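Local coordinates for threonine--tRNA ligase catalytic subunit (Aeropyrum pernix, PDB 3A32), which probably charges tRNA(Thr) with threonine, activating the amino acid with ATP, and probably cannot deacylate mischarged seryl-tRNA(Thr) because it lacks an editing domain, at residues V174-Y179 with A236-E241; K203-M208 with D246-E251; K260-M265 with E275-T280. All blocks are in the same frame, centred on the assembly; numbering follows the deposited sequence.

Contact 1 of 3, residues V174-Y179 with A236-E241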
loop_
_atom_site.group_PDB
_atom_site.type_symbol
_atom_site.label_atom_id
_atom_site.label_comp_id
_atom_site.label_asym_id
_atom_site.label_seq_id
_atom_site.Cartn_x
_atom_site.Cartn_y
_atom_site.Cartn_z
ATOM N N VAL A 174 -12.845 -24.902 -12.596
ATOM C CA VAL A 174 -12.609 -24.860 -11.147
ATOM C C VAL A 174 -11.333 -25.628 -10.749
ATOM O O VAL A 174 -10.542 -25.135 -9.913
ATOM C CB VAL A 174 -13.876 -25.245 -10.274
ATOM C CG1 VAL A 174 -14.323 -26.711 -10.508
ATOM C CG2 VAL A 174 -13.621 -24.994 -8.757
ATOM N N ILE A 175 -11.109 -26.791 -11.362
ATOM C CA ILE A 175 -9.903 -27.581 -11.081
ATOM C C ILE A 175 -8.620 -26.767 -11.396
ATOM O O ILE A 175 -7.657 -26.732 -10.589
ATOM C CB ILE A 175 -9.921 -28.974 -11.823
ATOM C CG1 ILE A 175 -11.046 -29.890 -11.283
ATOM C CG2 ILE A 175 -8.539 -29.641 -11.783
ATOM C CD1 ILE A 175 -11.358 -31.154 -12.160
ATOM N N ASP A 176 -8.624 -26.087 -12.538
ATOM C CA ASP A 176 -7.488 -25.263 -12.959
ATOM C C ASP A 176 -7.230 -24.089 -11.989
ATOM O O ASP A 176 -6.075 -23.723 -11.731
ATOM C CB ASP A 176 -7.762 -24.670 -14.347
ATOM C CG ASP A 176 -7.532 -25.677 -15.535
ATOM O OD1 ASP A 176 -6.986 -26.776 -15.385
ATOM O OD2 ASP A 176 -7.940 -25.342 -16.657
ATOM N N VAL A 177 -8.308 -23.463 -11.514
ATOM C CA VAL A 177 -8.221 -22.378 -10.581
ATOM C C VAL A 177 -7.585 -22.835 -9.269
ATOM O O VAL A 177 -6.660 -22.182 -8.756
ATOM C CB VAL A 177 -9.626 -21.751 -10.352
ATOM C CG1 VAL A 177 -9.702 -21.070 -9.002
ATOM C CG2 VAL A 177 -9.990 -20.763 -11.522
ATOM N N VAL A 178 -8.044 -23.986 -8.755
ATOM C CA VAL A 178 -7.482 -24.578 -7.539
ATOM C C VAL A 178 -5.997 -24.860 -7.687
ATOM O O VAL A 178 -5.182 -24.541 -6.786
ATOM C CB VAL A 178 -8.287 -25.864 -7.036
ATOM C CG1 VAL A 178 -7.632 -26.469 -5.757
ATOM C CG2 VAL A 178 -9.695 -25.497 -6.715
ATOM N N TYR A 179 -5.649 -25.479 -8.820
ATOM C CA TYR A 179 -4.286 -25.816 -9.123
ATOM C C TYR A 179 -3.425 -24.547 -9.225
ATOM O O TYR A 179 -2.345 -24.487 -8.650
ATOM C CB TYR A 179 -4.220 -26.650 -10.411
ATOM C CG TYR A 179 -2.815 -27.071 -10.749
ATOM C CD1 TYR A 179 -2.201 -28.162 -10.091
ATOM C CD2 TYR A 179 -2.080 -26.361 -11.700
ATOM C CE1 TYR A 179 -0.885 -28.508 -10.387
ATOM C CE2 TYR A 179 -0.788 -26.716 -12.015
ATOM C CZ TYR A 179 -0.210 -27.772 -11.370
ATOM O OH TYR A 179 1.084 -28.059 -11.708
ATOM N N ALA A 236 -5.210 -31.589 -6.380
ATOM C CA ALA A 236 -4.225 -32.206 -5.499
ATOM C C ALA A 236 -3.529 -33.374 -6.186
ATOM O O ALA A 236 -2.351 -33.643 -5.940
ATOM C CB ALA A 236 -4.893 -32.704 -4.215
ATOM N N SER A 237 -4.257 -34.073 -7.041
ATOM C CA SER A 237 -3.650 -35.185 -7.767
ATOM C C SER A 237 -2.667 -34.653 -8.803
ATOM O O SER A 237 -1.604 -35.240 -9.001
ATOM C CB SER A 237 -4.727 -36.102 -8.372
ATOM O OG SER A 237 -4.163 -36.965 -9.339
ATOM N N ARG A 238 -2.987 -33.524 -9.434
ATOM C CA ARG A 238 -2.003 -32.843 -10.301
ATOM C C ARG A 238 -0.800 -32.303 -9.549
ATOM O O ARG A 238 0.331 -32.376 -10.039
ATOM C CB ARG A 238 -2.642 -31.731 -11.121
ATOM C CG ARG A 238 -3.574 -32.289 -12.149
ATOM C CD ARG A 238 -4.445 -31.222 -12.771
ATOM N NE ARG A 238 -5.614 -31.881 -13.350
ATOM C CZ ARG A 238 -6.488 -31.290 -14.164
ATOM N NH1 ARG A 238 -6.354 -29.983 -14.481
ATOM N NH2 ARG A 238 -7.511 -32.009 -14.637
ATOM N N ILE A 239 -1.028 -31.799 -8.338
ATOM C CA ILE A 239 0.069 -31.301 -7.536
ATOM C C ILE A 239 1.006 -32.467 -7.203
ATOM O O ILE A 239 2.220 -32.344 -7.360
ATOM C CB ILE A 239 -0.446 -30.626 -6.234
ATOM C CG1 ILE A 239 -1.215 -29.346 -6.562
ATOM C CG2 ILE A 239 0.712 -30.390 -5.269
ATOM C CD1 ILE A 239 -2.040 -28.832 -5.407
ATOM N N ASN A 240 0.432 -33.593 -6.753
ATOM C CA ASN A 240 1.237 -34.749 -6.373
ATOM C C ASN A 240 1.954 -35.348 -7.591
ATOM O O ASN A 240 3.125 -35.679 -7.520
ATOM C CB ASN A 240 0.405 -35.801 -5.643
ATOM C CG ASN A 240 1.130 -37.143 -5.531
ATOM O OD1 ASN A 240 1.059 -37.983 -6.440
ATOM N ND2 ASN A 240 1.813 -37.352 -4.419
ATOM N N GLU A 241 1.258 -35.420 -8.725
ATOM C CA GLU A 241 1.873 -35.932 -9.924
ATOM C C GLU A 241 3.048 -35.075 -10.280
ATOM O O GLU A 241 4.071 -35.612 -10.631
ATOM C CB GLU A 241 0.897 -36.039 -11.111
ATOM C CG GLU A 241 1.449 -36.999 -12.209
ATOM C CD GLU A 241 0.842 -36.761 -13.589
ATOM O OE1 GLU A 241 -0.420 -36.764 -13.708
ATOM O OE2 GLU A 241 1.638 -36.582 -14.559
#
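Tyr179 and Arg238 form the broadest part of this helix-to-helix contact, which combines van der Waals packing with charge at the outer margin. Within the packing, the tyrosine ring reaches across the groove with its CD1 side leading. Tyr179 CD1 lies 3.7 Å from Arg238 CB and 3.9 Å from Ile239 CG1, both approached obliquely. Tyr179 CG is anti to the backbone N (chi1 -178°), which carries the ring out from helix 174-191 toward its neighbour. A large, flat tyrosine suits this place because it can span two helices whose axes stay 10.0 Å apart at their closest, and Ile239 slides past it in the opposite direction as a buried branched partner.

Ile175 packs on the arginine's charged end: its CG2 methyl sits over the centre of one face of the Arg238 guanidinium, 3.4 Å above the plane, with the two side chains crossing at about a right angle. The extended arginine chain brings the flat group this far over the facing helix.

The charged part is a single salt bridge. Asp176 OD1 comes to the edge of the same guanidinium, near its plane, 3.4 Å from Arg238 NH1. At that length, and with the carboxylate and guanidinium planes turned 58° apart, it is a loose pairing rather than a two-pronged one, as suits the edge of the contact, where Arg238 is solvent-exposed. Arginine serves both partners, offering a face to the methyl and an edge to the acid.

The helices cross at -49° and lie side by side against the sheet: Val174 and Val177 pack on strand 159-170, and Ala236 on Ile247. This mixed, largely antiparallel sheet, covered by helices, is the core of the class II aminoacyl-tRNA synthetase catalytic domain.

Contact 2 of 3, residues K203-M208 with D246-E251. With SO4 (sulfate ion), chain C.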
loop_
_atom_site.group_PDB
_atom_site.type_symbol
_atom_site.label_atom_id
_atom_site.label_comp_id
_atom_site.label_asym_id
_atom_site.label_seq_id
_atom_site.Cartn_x
_atom_site.Cartn_y
_atom_site.Cartn_z
ATOM N N LYS A 203 3.343 -30.240 2.343
ATOM C CA LYS A 203 2.208 -31.116 2.467
ATOM C C LYS A 203 0.925 -30.343 2.088
ATOM O O LYS A 203 0.756 -29.165 2.443
ATOM C CB LYS A 203 2.162 -31.621 3.941
ATOM C CG LYS A 203 1.029 -32.527 4.266
ATOM C CD LYS A 203 1.330 -33.516 5.411
ATOM C CE LYS A 203 1.515 -32.789 6.727
ATOM N NZ LYS A 203 1.660 -33.705 7.904
ATOM N N VAL A 204 0.012 -31.002 1.388
ATOM C CA VAL A 204 -1.283 -30.436 1.084
ATOM C C VAL A 204 -2.344 -31.252 1.836
ATOM O O VAL A 204 -2.437 -32.457 1.649
ATOM C CB VAL A 204 -1.569 -30.420 -0.456
ATOM C CG1 VAL A 204 -3.060 -30.402 -0.733
ATOM C CG2 VAL A 204 -0.895 -29.198 -1.127
ATOM N N ARG A 205 -3.144 -30.591 2.669
ATOM C CA ARG A 205 -4.168 -31.272 3.452
ATOM C C ARG A 205 -5.573 -30.869 3.000
ATOM O O ARG A 205 -5.931 -29.695 3.046
ATOM C CB ARG A 205 -3.990 -30.940 4.945
ATOM C CG ARG A 205 -5.019 -31.567 5.897
ATOM C CD ARG A 205 -4.763 -31.075 7.349
ATOM N NE ARG A 205 -3.650 -31.822 7.895
ATOM C CZ ARG A 205 -2.582 -31.302 8.489
ATOM N NH1 ARG A 205 -2.471 -29.986 8.688
ATOM N NH2 ARG A 205 -1.621 -32.127 8.905
ATOM N N LEU A 206 -6.396 -31.847 2.648
ATOM C CA LEU A 206 -7.785 -31.561 2.281
ATOM C C LEU A 206 -8.708 -31.856 3.433
ATOM O O LEU A 206 -8.555 -32.892 4.102
ATOM C CB LEU A 206 -8.211 -32.381 1.069
ATOM C CG LEU A 206 -7.289 -32.497 -0.165
ATOM C CD1 LEU A 206 -7.985 -33.264 -1.330
ATOM C CD2 LEU A 206 -6.732 -31.143 -0.690
ATOM N N SER A 207 -9.652 -30.950 3.699
ATOM C CA SER A 207 -10.671 -31.212 4.719
ATOM C C SER A 207 -12.086 -31.283 4.098
ATOM O O SER A 207 -12.578 -30.323 3.508
ATOM C CB SER A 207 -10.569 -30.195 5.846
ATOM O OG SER A 207 -9.261 -30.194 6.408
ATOM N N MET A 208 -12.720 -32.438 4.220
ATOM C CA MET A 208 -13.917 -32.764 3.442
ATOM C C MET A 208 -15.130 -32.942 4.347
ATOM O O MET A 208 -14.983 -32.945 5.552
ATOM C CB MET A 208 -13.681 -34.054 2.643
ATOM C CG MET A 208 -12.368 -34.135 1.925
ATOM S SD MET A 208 -12.202 -32.827 0.672
ATOM C CE MET A 208 -11.544 -33.771 -0.712
ATOM N N ASP A 246 3.031 -34.695 -0.965
ATOM C CA ASP A 246 2.020 -35.611 -0.571
ATOM C C ASP A 246 0.672 -34.973 -0.070
ATOM O O ASP A 246 0.642 -33.790 0.372
ATOM C CB ASP A 246 2.641 -36.844 0.102
ATOM C CG ASP A 246 2.957 -36.635 1.503
ATOM O OD1 ASP A 246 4.044 -37.092 1.917
ATOM O OD2 ASP A 246 2.087 -36.059 2.173
ATOM N N ILE A 247 -0.420 -35.716 -0.269
ATOM C CA ILE A 247 -1.761 -35.212 -0.120
ATOM C C ILE A 247 -2.384 -35.980 1.015
ATOM O O ILE A 247 -2.267 -37.191 1.056
ATOM C CB ILE A 247 -2.638 -35.491 -1.402
ATOM C CG1 ILE A 247 -1.941 -35.031 -2.706
ATOM C CG2 ILE A 247 -4.052 -34.857 -1.236
ATOM C CD1 ILE A 247 -1.482 -33.510 -2.647
ATOM N N VAL A 248 -3.020 -35.277 1.942
ATOM C CA VAL A 248 -3.641 -35.879 3.110
ATOM C C VAL A 248 -5.106 -35.467 3.026
ATOM O O VAL A 248 -5.368 -34.301 2.807
ATOM C CB VAL A 248 -3.036 -35.328 4.456
ATOM C CG1 VAL A 248 -3.883 -35.772 5.621
ATOM C CG2 VAL A 248 -1.619 -35.845 4.674
ATOM N N GLU A 249 -6.041 -36.409 3.210
ATOM C CA GLU A 249 -7.476 -36.133 3.171
ATOM C C GLU A 249 -8.164 -36.490 4.492
ATOM O O GLU A 249 -7.986 -37.613 5.007
ATOM C CB GLU A 249 -8.127 -36.879 2.021
ATOM C CG GLU A 249 -9.485 -36.333 1.714
ATOM C CD GLU A 249 -10.182 -36.996 0.552
ATOM O OE1 GLU A 249 -9.586 -37.148 -0.539
ATOM O OE2 GLU A 249 -11.366 -37.345 0.736
ATOM N N LEU A 250 -8.909 -35.527 5.070
ATOM C CA LEU A 250 -9.582 -35.751 6.330
ATOM C C LEU A 250 -11.095 -35.651 6.191
ATOM O O LEU A 250 -11.657 -34.561 5.967
ATOM C CB LEU A 250 -9.097 -34.800 7.424
ATOM C CG LEU A 250 -7.582 -34.610 7.690
ATOM C CD1 LEU A 250 -7.383 -33.443 8.616
ATOM C CD2 LEU A 250 -6.939 -35.876 8.277
ATOM N N GLU A 251 -11.750 -36.793 6.354
ATOM C CA GLU A 251 -13.178 -36.861 6.289
ATOM C C GLU A 251 -13.778 -36.150 7.483
ATOM O O GLU A 251 -13.302 -36.317 8.614
ATOM C CB GLU A 251 -13.659 -38.321 6.187
ATOM C CG GLU A 251 -15.216 -38.479 6.276
ATOM C CD GLU A 251 -15.700 -39.939 6.053
ATOM O OE1 GLU A 251 -14.859 -40.854 6.164
ATOM O OE2 GLU A 251 -16.895 -40.152 5.754
HETATM S S SO4 C . -0.451 -36.380 8.442
HETATM O O1 SO4 C . 0.509 -36.186 7.351
HETATM O O2 SO4 C . -1.574 -37.185 7.968
HETATM O O3 SO4 C . 0.253 -37.112 9.494
HETATM O O4 SO4 C . -0.990 -35.104 8.949
#
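Val204 and Ile247 are neighbours in a parallel pair of strands, side by side and pointing the same way, with Val204 CB 3.8 Å from Ile247 CD1. On this tight face Val204 and Leu206 are buried, and Leu206 CG also meets Ile247 CG2, so branched aliphatics fill the space beneath helix 222-243. Five backbone hydrogen bonds knit the strands; the shortest joins Leu206 N to Val248 O at 2.7 Å. Met208 CG and CE lie against the Glu249 carboxylate, which is salt-bridged to Arg233.

The other face, with Lys203, Arg205, Val248 and Leu250, is only partly buried. Long basic chains suit it: Lys203 CD rests 3.8 Å from Val248 CG2, while Lys203 NZ is 2.8 Å from O1 of a sulfate ion, probably from the crystallisation liquor, and Arg205 NH2 gives O4 a bond at the edge of its guanidinium. Both cations also hold Glu275. An alanine in place of Lys203 would probably leave Glu275 with Arg205 alone of these two cations and weaken the hold on the sulfate.

The strands belong to a right-handed beta-alpha-beta crossover through helix 222-243, in which 246-250 forms the sheet's margin and 202-207 is bonded to strand 260-268 beyond.

Contact 3 of 3, residues K260-M265 with E275-T280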
loop_
_atom_site.group_PDB
_atom_site.type_symbol
_atom_site.label_atom_id
_atom_site.label_comp_id
_atom_site.label_asym_id
_atom_site.label_seq_id
_atom_site.Cartn_x
_atom_site.Cartn_y
_atom_site.Cartn_z
ATOM N N LYS A 260 -12.082 -27.647 1.953
ATOM C CA LYS A 260 -10.896 -26.796 1.813
ATOM C C LYS A 260 -9.612 -27.569 1.625
ATOM O O LYS A 260 -9.550 -28.765 1.850
ATOM C CB LYS A 260 -10.727 -25.882 3.042
ATOM C CG LYS A 260 -10.815 -26.640 4.371
ATOM C CD LYS A 260 -10.246 -25.819 5.551
ATOM C CE LYS A 260 -10.447 -26.603 6.861
ATOM N NZ LYS A 260 -9.692 -25.941 7.969
ATOM N N LEU A 261 -8.574 -26.833 1.248
ATOM C CA LEU A 261 -7.221 -27.321 1.141
ATOM C C LEU A 261 -6.311 -26.342 1.901
ATOM O O LEU A 261 -6.394 -25.102 1.712
ATOM C CB LEU A 261 -6.886 -27.322 -0.339
ATOM C CG LEU A 261 -5.557 -27.700 -0.934
ATOM C CD1 LEU A 261 -5.814 -27.966 -2.404
ATOM C CD2 LEU A 261 -4.487 -26.584 -0.729
ATOM N N ASP A 262 -5.411 -26.879 2.721
ATOM C CA ASP A 262 -4.461 -26.051 3.473
ATOM C C ASP A 262 -3.070 -26.314 2.976
ATOM O O ASP A 262 -2.734 -27.446 2.649
ATOM C CB ASP A 262 -4.531 -26.370 4.948
ATOM C CG ASP A 262 -5.819 -25.864 5.564
ATOM O OD1 ASP A 262 -6.116 -24.654 5.340
ATOM O OD2 ASP A 262 -6.536 -26.676 6.213
ATOM N N PHE A 263 -2.298 -25.239 2.882
ATOM C CA PHE A 263 -0.893 -25.283 2.491
ATOM C C PHE A 263 -0.024 -25.425 3.731
ATOM O O PHE A 263 -0.087 -24.586 4.617
ATOM C CB PHE A 263 -0.507 -23.953 1.854
ATOM C CG PHE A 263 -1.296 -23.610 0.609
ATOM C CD1 PHE A 263 -1.426 -24.549 -0.457
ATOM C CD2 PHE A 263 -1.847 -22.345 0.460
ATOM C CE1 PHE A 263 -2.106 -24.204 -1.597
ATOM C CE2 PHE A 263 -2.527 -22.001 -0.697
ATOM C CZ PHE A 263 -2.653 -22.913 -1.706
ATOM N N ILE A 264 0.811 -26.445 3.767
ATOM C CA ILE A 264 1.555 -26.748 4.952
ATOM C C ILE A 264 3.018 -27.004 4.615
ATOM O O ILE A 264 3.340 -27.997 3.965
ATOM C CB ILE A 264 0.993 -28.008 5.685
ATOM C CG1 ILE A 264 -0.405 -27.736 6.239
ATOM C CG2 ILE A 264 1.893 -28.370 6.861
ATOM C CD1 ILE A 264 -1.240 -28.931 6.194
ATOM N N MET A 265 3.899 -26.120 5.075
ATOM C CA MET A 265 5.320 -26.379 4.972
ATOM C C MET A 265 5.774 -27.263 6.136
ATOM O O MET A 265 5.411 -27.011 7.282
ATOM C CB MET A 265 6.100 -25.064 4.982
ATOM C CG MET A 265 7.585 -25.275 4.846
ATOM S SD MET A 265 8.362 -23.861 4.075
ATOM C CE MET A 265 7.715 -23.976 2.387
ATOM N N GLU A 275 4.840 -28.832 11.534
ATOM C CA GLU A 275 4.082 -28.195 10.440
ATOM C C GLU A 275 4.084 -26.697 10.618
ATOM O O GLU A 275 4.027 -26.207 11.749
ATOM C CB GLU A 275 2.647 -28.649 10.405
ATOM C CG GLU A 275 2.467 -30.121 10.169
ATOM C CD GLU A 275 1.015 -30.463 9.960
ATOM O OE1 GLU A 275 0.150 -29.534 9.989
ATOM O OE2 GLU A 275 0.748 -31.671 9.760
ATOM N N TRP A 276 4.179 -25.987 9.499
ATOM C CA TRP A 276 4.009 -24.543 9.460
ATOM C C TRP A 276 2.833 -24.292 8.510
ATOM O O TRP A 276 3.026 -24.316 7.286
ATOM C CB TRP A 276 5.298 -23.858 8.945
ATOM C CG TRP A 276 5.196 -22.383 8.657
ATOM C CD1 TRP A 276 4.101 -21.554 8.844
ATOM C CD2 TRP A 276 6.250 -21.540 8.170
ATOM N NE1 TRP A 276 4.406 -20.251 8.464
ATOM C CE2 TRP A 276 5.727 -20.208 8.082
ATOM C CE3 TRP A 276 7.595 -21.781 7.790
ATOM C CZ2 TRP A 276 6.494 -19.131 7.622
ATOM C CZ3 TRP A 276 8.354 -20.716 7.333
ATOM C CH2 TRP A 276 7.796 -19.399 7.240
ATOM N N GLN A 277 1.636 -24.064 9.062
ATOM C CA GLN A 277 0.457 -23.842 8.241
ATOM C C GLN A 277 0.465 -22.437 7.654
ATOM O O GLN A 277 0.769 -21.441 8.344
ATOM C CB GLN A 277 -0.865 -24.086 9.008
ATOM C CG GLN A 277 -2.087 -24.322 8.039
ATOM C CD GLN A 277 -3.279 -24.912 8.722
ATOM O OE1 GLN A 277 -4.213 -24.189 9.026
ATOM N NE2 GLN A 277 -3.270 -26.249 8.981
ATOM N N MET A 278 0.140 -22.368 6.369
ATOM C CA MET A 278 0.144 -21.098 5.632
ATOM C C MET A 278 -1.288 -20.747 5.177
ATOM O O MET A 278 -2.202 -20.742 6.036
ATOM C CB MET A 278 1.150 -21.157 4.481
ATOM C CG MET A 278 2.535 -21.270 5.039
ATOM S SD MET A 278 3.805 -21.568 3.826
ATOM C CE MET A 278 5.247 -21.495 4.848
ATOM N N GLY A 279 -1.490 -20.510 3.873
ATOM C CA GLY A 279 -2.807 -20.099 3.378
ATOM C C GLY A 279 -3.750 -21.297 3.219
ATOM O O GLY A 279 -3.399 -22.414 3.606
ATOM N N THR A 280 -4.921 -21.056 2.641
ATOM C CA THR A 280 -5.988 -22.024 2.486
ATOM C C THR A 280 -6.713 -21.734 1.171
ATOM O O THR A 280 -6.669 -20.604 0.667
ATOM C CB THR A 280 -7.013 -21.962 3.687
ATOM O OG1 THR A 280 -6.318 -22.300 4.902
ATOM C CG2 THR A 280 -8.084 -23.020 3.564
#
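Asp262 and Thr280 face each other across a beta hairpin, strands 260-268 and 273-284, whose register is shifted by one residue at a beta bulge. The backbone bonds trace it: Phe263 N binds Gly279 O at 3.1 Å while Phe263 O accepts Met278 N, so two residues stand opposite one. Met265 and Trp276 form a hydrogen-bonded pair beyond. Glycine suits the bulge because a side chain at Gly279 would crowd Phe263 CD2.

The polar side-chain contact is the hydrogen bond from Thr280 OG1 to Asp262 OD1, two side chains pointing the same way. Its modelled length of 2.4 Å is doubtfully short. The Thr280 side chain is about 7 Å from that of the zinc ligand His310, which puts this end of the hairpin close to the metal site.

On the same face of the sheet, Ile264 CG2 packs 3.6 Å from Glu275 CB. The acid's aliphatic part suits this neighbour, and its carboxylate extends toward Arg205 on the neighbouring strand 202-207.

The opposite face is apolar, with Phe263 and Met265 reaching helix 174-191 and Trp276 reaching helix 317-327. Flexible methionines fit among the rings: Met265 SD makes an oblique Met-aromatic contact, 5.2 Å from the centroid of the Trp276 six-membered ring. Met278 CE lies 3.7 Å from Met265 CB and 3.4 Å above the plane of the Trp276 ring, over its centre.

The three contacts lie in one layered part of the catalytic domain. Contacts 2 and 3 are in the same mixed sheet, their centres about 10 Å apart, and strands 202-207 and 260-268 are neighbours there; Arg205 NH2 and Glu275 OE2 bridge them at 2.6 Å. Contact 1 is the helical layer, its centre about 13 Å from contact 2 and 15 Å from contact 3. Along the chain the segments of contacts 1 and 2 alternate, and contact 3 follows both. Ile247 packs under Ala236 and Asn240, and Leu261 meets Val178, so the helices cover the sheet that runs on toward the zinc site.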